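Local coordinates for protein alpha-galactosidase (Lactobacillus brevis, PDB 3MI6) that probably releases terminal, non-reducing alpha-D-galactose residues by hydrolysis from alpha-galactosides such as galactose oligosaccharides, galactomannans and galactolipids, at residues 53-58 and 70-75; 668-673 and 715-720. All coordinates share one frame; numbering follows the deposited sequence.

Contact 1: 53-58 and 70-75; sequences EWRDAT and PATIKA
A71 meets T58 where two arms of one long loop come together in the N-terminal beta-rich domain of this family 36 glycoside hydrolase, between strands 31-36 and 90-93. The methyl CB of A71 lies 3.3 Å from T58 OG1. One residue on, T72 CG2 approaches R55 CG at 4.1 Å, the two side chains crossing at about a right angle. The R55 chain then bends at chi2 (-58°), and its guanidinium holds a single carboxylate oxygen end-on: E53 OE1 lies near the guanidinium plane, 3.2 Å from R55 NH1 and 3.3 Å from R55 NH2. R55 NH2 and E53 OE1 also bond T716 OG1 of the second subunit, making the salt bridge part of the tetramer interface. With R55 replaced by an alanine, E53 OE1 would probably lose its charged mate, T716 of the second subunit a donor, and T72 CG2 the methylene it packs on. T72 OG1, which also bonds Q69 O and Y679 OH of the second subunit, lies 2.6 Å from a water that donates to E53 O, so solvent joins what direct bonding does not. Beyond it the segment turns, with I73 N bonded weakly to P70 O at 3.3 Å.

Contact 2: 668-673 and 715-720; sequences RYQLLN and PTILAD
I717 reaches out of the loop after strand 712-714 toward N673, Q670 and R668, and illustrates how one aliphatic side chain can pack among several polar ones. Beginning at the branch point, I717 CB lies 3.4 Å from N673 OD1. The branch CG2 stays with the same amide, 3.7 Å from N673 OD1. The other branch runs on past it, CD1 still 4.0 Å from N673 OD1: CG1, anti to the carbonyl carbon (chi1 -56°), heads for the end of strand 663-670, and CD1 continues it. There the methyl reaches the amide end of Q670, the two side chains sliding past each other in opposite directions, and it sits at the edge of the R668 guanidinium, I717 CD1 to R668 NH1 being 4.5 Å.

The polar link is made by the backbone behind this side chain. N673 ND2 donates to I717 O at 3.2 Å with a fairly straight N-H...O angle of 159°. I717 O lies near the plane of the N673 amide, whereas the donor stands well above the carbonyl plane and therefore does not follow a lone pair. N673 ND2 has a second acceptor in M584 O of the fourth subunit, so one buried amide nitrogen serves both the fold and the assembly. R668 NH1 is held by Q730.

I717 also touches Y728 and Q730, the residues whose backbones pair with Q670 and R668. The loop thus lays a single isoleucine on one face of two neighbouring antiparallel strands, 663-670 and 728-736, in the C-terminal beta-sheet domain of family 36.

Followed from the N terminus, the chain first closes a short loop at contact 1, with 11 residues between its segments, on the N-terminal beta-rich domain. It then completes the N-terminal sheets, strands 90-93 to 290-301, and the eight-stranded parallel barrel before contact 2 closes a longer excursion of 41 residues, holding helix 704-710 and several short strands, within the C-terminal sheet domain. The two loops are in series, neither nesting nor crossing, and their centres lie about 58 Å apart in one chain. The assembly brings together what the chain separates: the 715-720 loop of one subunit meets the 53-58 segment of another, so the N-terminal and C-terminal domains of different copies are tied across the interface.

Contact 1: 53-58 and 70-75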
loop_
_atom_site.group_PDB
_atom_site.type_symbol
_atom_site.label_atom_id
_atom_site.label_comp_id
_atom_site.label_asym_id
_atom_site.label_seq_id
_atom_site.Cartn_x
_atom_site.Cartn_y
_atom_site.Cartn_z
ATOM N N GLU D 53 17.757 -29.388 9.769
ATOM C CA GLU D 53 16.762 -29.914 10.702
ATOM C C GLU D 53 15.715 -30.753 9.993
ATOM O O GLU D 53 15.368 -30.480 8.855
ATOM C CB GLU D 53 16.078 -28.778 11.472
ATOM C CG GLU D 53 16.965 -28.075 12.499
ATOM C CD GLU D 53 16.271 -26.910 13.191
ATOM O OE1 GLU D 53 15.254 -26.401 12.657
ATOM O OE2 GLU D 53 16.758 -26.504 14.270
ATOM N N TRP D 54 15.205 -31.772 10.673
ATOM C CA TRP D 54 14.141 -32.591 10.113
ATOM C C TRP D 54 12.843 -31.811 9.955
ATOM O O TRP D 54 12.336 -31.238 10.922
ATOM C CB TRP D 54 13.885 -33.818 10.982
ATOM C CG TRP D 54 12.584 -34.538 10.675
ATOM C CD1 TRP D 54 11.352 -34.264 11.200
ATOM C CD2 TRP D 54 12.402 -35.657 9.796
ATOM N NE1 TRP D 54 10.416 -35.137 10.701
ATOM C CE2 TRP D 54 11.034 -36.002 9.837
ATOM C CE3 TRP D 54 13.259 -36.399 8.980
ATOM C CZ2 TRP D 54 10.503 -37.056 9.086
ATOM C CZ3 TRP D 54 12.732 -37.450 8.237
ATOM C CH2 TRP D 54 11.366 -37.766 8.295
ATOM N N ARG D 55 12.327 -31.799 8.723
ATOM C CA ARG D 55 10.966 -31.347 8.408
ATOM C C ARG D 55 10.148 -32.537 7.875
ATOM O O ARG D 55 10.713 -33.445 7.269
ATOM C CB ARG D 55 11.002 -30.209 7.382
ATOM C CG ARG D 55 11.623 -28.927 7.899
ATOM C CD ARG D 55 10.882 -28.413 9.131
ATOM N NE ARG D 55 11.371 -27.099 9.553
ATOM C CZ ARG D 55 12.273 -26.889 10.508
ATOM N NH1 ARG D 55 12.806 -27.901 11.174
ATOM N NH2 ARG D 55 12.643 -25.652 10.796
ATOM N N ASP D 56 8.834 -32.537 8.092
ATOM C CA ASP D 56 8.009 -33.691 7.727
ATOM C C ASP D 56 7.549 -33.704 6.261
ATOM O O ASP D 56 7.549 -32.677 5.581
ATOM C CB ASP D 56 6.784 -33.816 8.645
ATOM C CG ASP D 56 7.151 -33.973 10.124
ATOM O OD1 ASP D 56 8.154 -33.370 10.585
ATOM O OD2 ASP D 56 6.407 -34.689 10.837
ATOM N N ALA D 57 7.167 -34.890 5.792
ATOM C CA ALA D 57 6.498 -35.064 4.502
ATOM C C ALA D 57 7.353 -34.646 3.313
ATOM O O ALA D 57 6.842 -34.105 2.332
ATOM C CB ALA D 57 5.168 -34.323 4.488
ATOM N N THR D 58 8.651 -34.898 3.416
ATOM C CA THR D 58 9.583 -34.613 2.336
ATOM C C THR D 58 10.778 -35.562 2.411
ATOM O O THR D 58 11.343 -35.797 3.484
ATOM C CB THR D 58 10.019 -33.109 2.308
ATOM O OG1 THR D 58 10.828 -32.849 1.152
ATOM C CG2 THR D 58 10.772 -32.708 3.566
ATOM N N PRO D 70 16.790 -32.409 0.484
ATOM C CA PRO D 70 17.023 -31.457 -0.614
ATOM C C PRO D 70 15.996 -30.311 -0.677
ATOM O O PRO D 70 16.337 -29.248 -1.207
ATOM C CB PRO D 70 16.926 -32.335 -1.866
ATOM C CG PRO D 70 17.266 -33.714 -1.383
ATOM C CD PRO D 70 16.700 -33.801 0.002
ATOM N N ALA D 71 14.784 -30.523 -0.152
ATOM C CA ALA D 71 13.735 -29.486 -0.094
ATOM C C ALA D 71 14.079 -28.289 0.803
ATOM O O ALA D 71 13.590 -27.179 0.582
ATOM C CB ALA D 71 12.396 -30.095 0.338
ATOM N N THR D 72 14.905 -28.522 1.819
ATOM C CA THR D 72 15.331 -27.453 2.711
ATOM C C THR D 72 16.805 -27.084 2.521
ATOM O O THR D 72 17.384 -26.399 3.368
ATOM C CB THR D 72 15.126 -27.823 4.189
ATOM O OG1 THR D 72 16.126 -28.769 4.579
ATOM C CG2 THR D 72 13.735 -28.407 4.432
ATOM N N ILE D 73 17.411 -27.531 1.423
ATOM C CA ILE D 73 18.813 -27.231 1.155
ATOM C C ILE D 73 19.024 -26.301 -0.033
ATOM O O ILE D 73 18.683 -26.645 -1.159
ATOM C CB ILE D 73 19.633 -28.511 0.895
ATOM C CG1 ILE D 73 19.765 -29.352 2.170
ATOM C CG2 ILE D 73 21.007 -28.152 0.355
ATOM C CD1 ILE D 73 20.600 -30.601 1.980
ATOM N N LYS D 74 19.596 -25.130 0.221
ATOM C CA LYS D 74 19.979 -24.218 -0.844
ATOM C C LYS D 74 21.007 -24.835 -1.803
ATOM O O LYS D 74 22.085 -25.262 -1.403
ATOM C CB LYS D 74 20.550 -22.935 -0.266
ATOM C CG LYS D 74 19.537 -21.994 0.343
ATOM C CD LYS D 74 20.232 -21.121 1.373
ATOM C CE LYS D 74 20.651 -22.002 2.527
ATOM N NZ LYS D 74 21.597 -21.341 3.427
ATOM N N ALA D 75 20.674 -24.864 -3.084
ATOM C CA ALA D 75 21.534 -25.501 -4.060
ATOM C C ALA D 75 22.176 -24.497 -4.980
ATOM O O ALA D 75 21.743 -23.346 -5.085
ATOM C CB ALA D 75 20.755 -26.491 -4.865
HETATM O O HOH W 1 15.929 -30.966 6.028
#

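Contact 2: 668-673 and 715-720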
loop_
_atom_site.group_PDB
_atom_site.type_symbol
_atom_site.label_atom_id
_atom_site.label_comp_id
_atom_site.label_asym_id
_atom_site.label_seq_id
_atom_site.Cartn_x
_atom_site.Cartn_y
_atom_site.Cartn_z
ATOM N N ARG D 668 16.269 18.261 -15.387
ATOM C CA ARG D 668 14.949 18.009 -14.835
ATOM C C ARG D 668 13.923 18.233 -15.946
ATOM O O ARG D 668 13.904 19.278 -16.589
ATOM C CB ARG D 668 14.688 18.964 -13.688
ATOM C CG ARG D 668 13.420 18.757 -12.948
ATOM C CD ARG D 668 13.356 19.774 -11.818
ATOM N NE ARG D 668 12.197 19.597 -10.950
ATOM C CZ ARG D 668 11.045 20.249 -11.096
ATOM N NH1 ARG D 668 10.891 21.126 -12.078
ATOM N NH2 ARG D 668 10.041 20.015 -10.263
ATOM N N TYR D 669 13.081 17.239 -16.183
ATOM C CA TYR D 669 12.024 17.343 -17.170
ATOM C C TYR D 669 10.691 17.232 -16.454
ATOM O O TYR D 669 10.480 16.315 -15.675
ATOM C CB TYR D 669 12.142 16.211 -18.205
ATOM C CG TYR D 669 13.548 15.972 -18.710
ATOM C CD1 TYR D 669 13.971 16.535 -19.892
ATOM C CD2 TYR D 669 14.455 15.205 -17.986
ATOM C CE1 TYR D 669 15.246 16.341 -20.351
ATOM C CE2 TYR D 669 15.736 15.002 -18.439
ATOM C CZ TYR D 669 16.127 15.570 -19.627
ATOM O OH TYR D 669 17.406 15.387 -20.122
ATOM N N GLN D 670 9.787 18.165 -16.708
ATOM C CA GLN D 670 8.446 18.039 -16.170
ATOM C C GLN D 670 7.523 17.813 -17.346
ATOM O O GLN D 670 7.632 18.513 -18.368
ATOM C CB GLN D 670 8.046 19.284 -15.395
ATOM C CG GLN D 670 6.722 19.167 -14.659
ATOM C CD GLN D 670 6.331 20.469 -13.934
ATOM O OE1 GLN D 670 6.206 21.529 -14.569
ATOM N NE2 GLN D 670 6.145 20.388 -12.601
ATOM N N LEU D 671 6.627 16.834 -17.226
ATOM C CA LEU D 671 5.743 16.540 -18.346
ATOM C C LEU D 671 4.587 17.547 -18.465
ATOM O O LEU D 671 4.334 18.100 -19.542
ATOM C CB LEU D 671 5.221 15.112 -18.273
ATOM C CG LEU D 671 6.269 13.998 -18.333
ATOM C CD1 LEU D 671 5.590 12.630 -18.228
ATOM C CD2 LEU D 671 7.098 14.088 -19.600
ATOM N N LEU D 672 3.897 17.797 -17.359
ATOM C CA LEU D 672 2.715 18.635 -17.384
ATOM C C LEU D 672 2.990 19.812 -16.482
ATOM O O LEU D 672 3.463 19.635 -15.363
ATOM C CB LEU D 672 1.519 17.844 -16.854
ATOM C CG LEU D 672 0.514 17.292 -17.877
ATOM C CD1 LEU D 672 1.173 16.927 -19.213
ATOM C CD2 LEU D 672 -0.272 16.126 -17.302
ATOM N N ASN D 673 2.728 21.022 -16.949
ATOM C CA ASN D 673 2.938 22.178 -16.096
ATOM C C ASN D 673 1.706 22.394 -15.219
ATOM O O ASN D 673 0.587 22.195 -15.674
ATOM C CB ASN D 673 3.238 23.407 -16.940
ATOM C CG ASN D 673 3.900 24.497 -16.147
ATOM O OD1 ASN D 673 4.793 24.228 -15.348
ATOM N ND2 ASN D 673 3.472 25.742 -16.356
ATOM N N PRO D 715 13.658 28.285 -10.436
ATOM C CA PRO D 715 12.570 29.105 -10.977
ATOM C C PRO D 715 11.379 28.274 -11.421
ATOM O O PRO D 715 11.525 27.278 -12.142
ATOM C CB PRO D 715 13.205 29.732 -12.214
ATOM C CG PRO D 715 14.626 29.898 -11.839
ATOM C CD PRO D 715 14.974 28.751 -10.905
ATOM N N THR D 716 10.202 28.695 -10.982
ATOM C CA THR D 716 8.959 28.135 -11.468
ATOM C C THR D 716 8.841 28.287 -12.999
ATOM O O THR D 716 9.363 29.236 -13.587
ATOM C CB THR D 716 7.771 28.808 -10.754
ATOM O OG1 THR D 716 7.991 28.758 -9.336
ATOM C CG2 THR D 716 6.489 28.100 -11.076
ATOM N N ILE D 717 8.171 27.328 -13.630
ATOM C CA ILE D 717 7.863 27.413 -15.043
ATOM C C ILE D 717 6.589 28.234 -15.271
ATOM O O ILE D 717 5.491 27.815 -14.901
ATOM C CB ILE D 717 7.731 26.010 -15.650
ATOM C CG1 ILE D 717 9.008 25.215 -15.376
ATOM C CG2 ILE D 717 7.445 26.093 -17.146
ATOM C CD1 ILE D 717 8.748 23.780 -15.003
ATOM N N LEU D 718 6.755 29.410 -15.873
ATOM C CA LEU D 718 5.664 30.375 -16.009
ATOM C C LEU D 718 5.064 30.448 -17.403
ATOM O O LEU D 718 5.735 30.167 -18.390
ATOM C CB LEU D 718 6.146 31.774 -15.628
ATOM C CG LEU D 718 6.456 31.961 -14.150
ATOM C CD1 LEU D 718 6.757 33.419 -13.884
ATOM C CD2 LEU D 718 5.274 31.480 -13.319
ATOM N N ALA D 719 3.800 30.849 -17.472
ATOM C CA ALA D 719 3.156 31.119 -18.749
ATOM C C ALA D 719 3.718 32.420 -19.361
ATOM O O ALA D 719 3.922 33.409 -18.647
ATOM C CB ALA D 719 1.653 31.207 -18.558
ATOM N N ASP D 720 3.981 32.410 -20.670
ATOM C CA ASP D 720 4.487 33.599 -21.374
ATOM C C ASP D 720 3.652 34.010 -22.609
ATOM O O ASP D 720 4.023 34.931 -23.341
ATOM C CB ASP D 720 5.969 33.432 -21.754
ATOM C CG ASP D 720 6.199 32.397 -22.869
ATOM O OD1 ASP D 720 5.225 31.832 -23.427
ATOM O OD2 ASP D 720 7.383 32.151 -23.192
#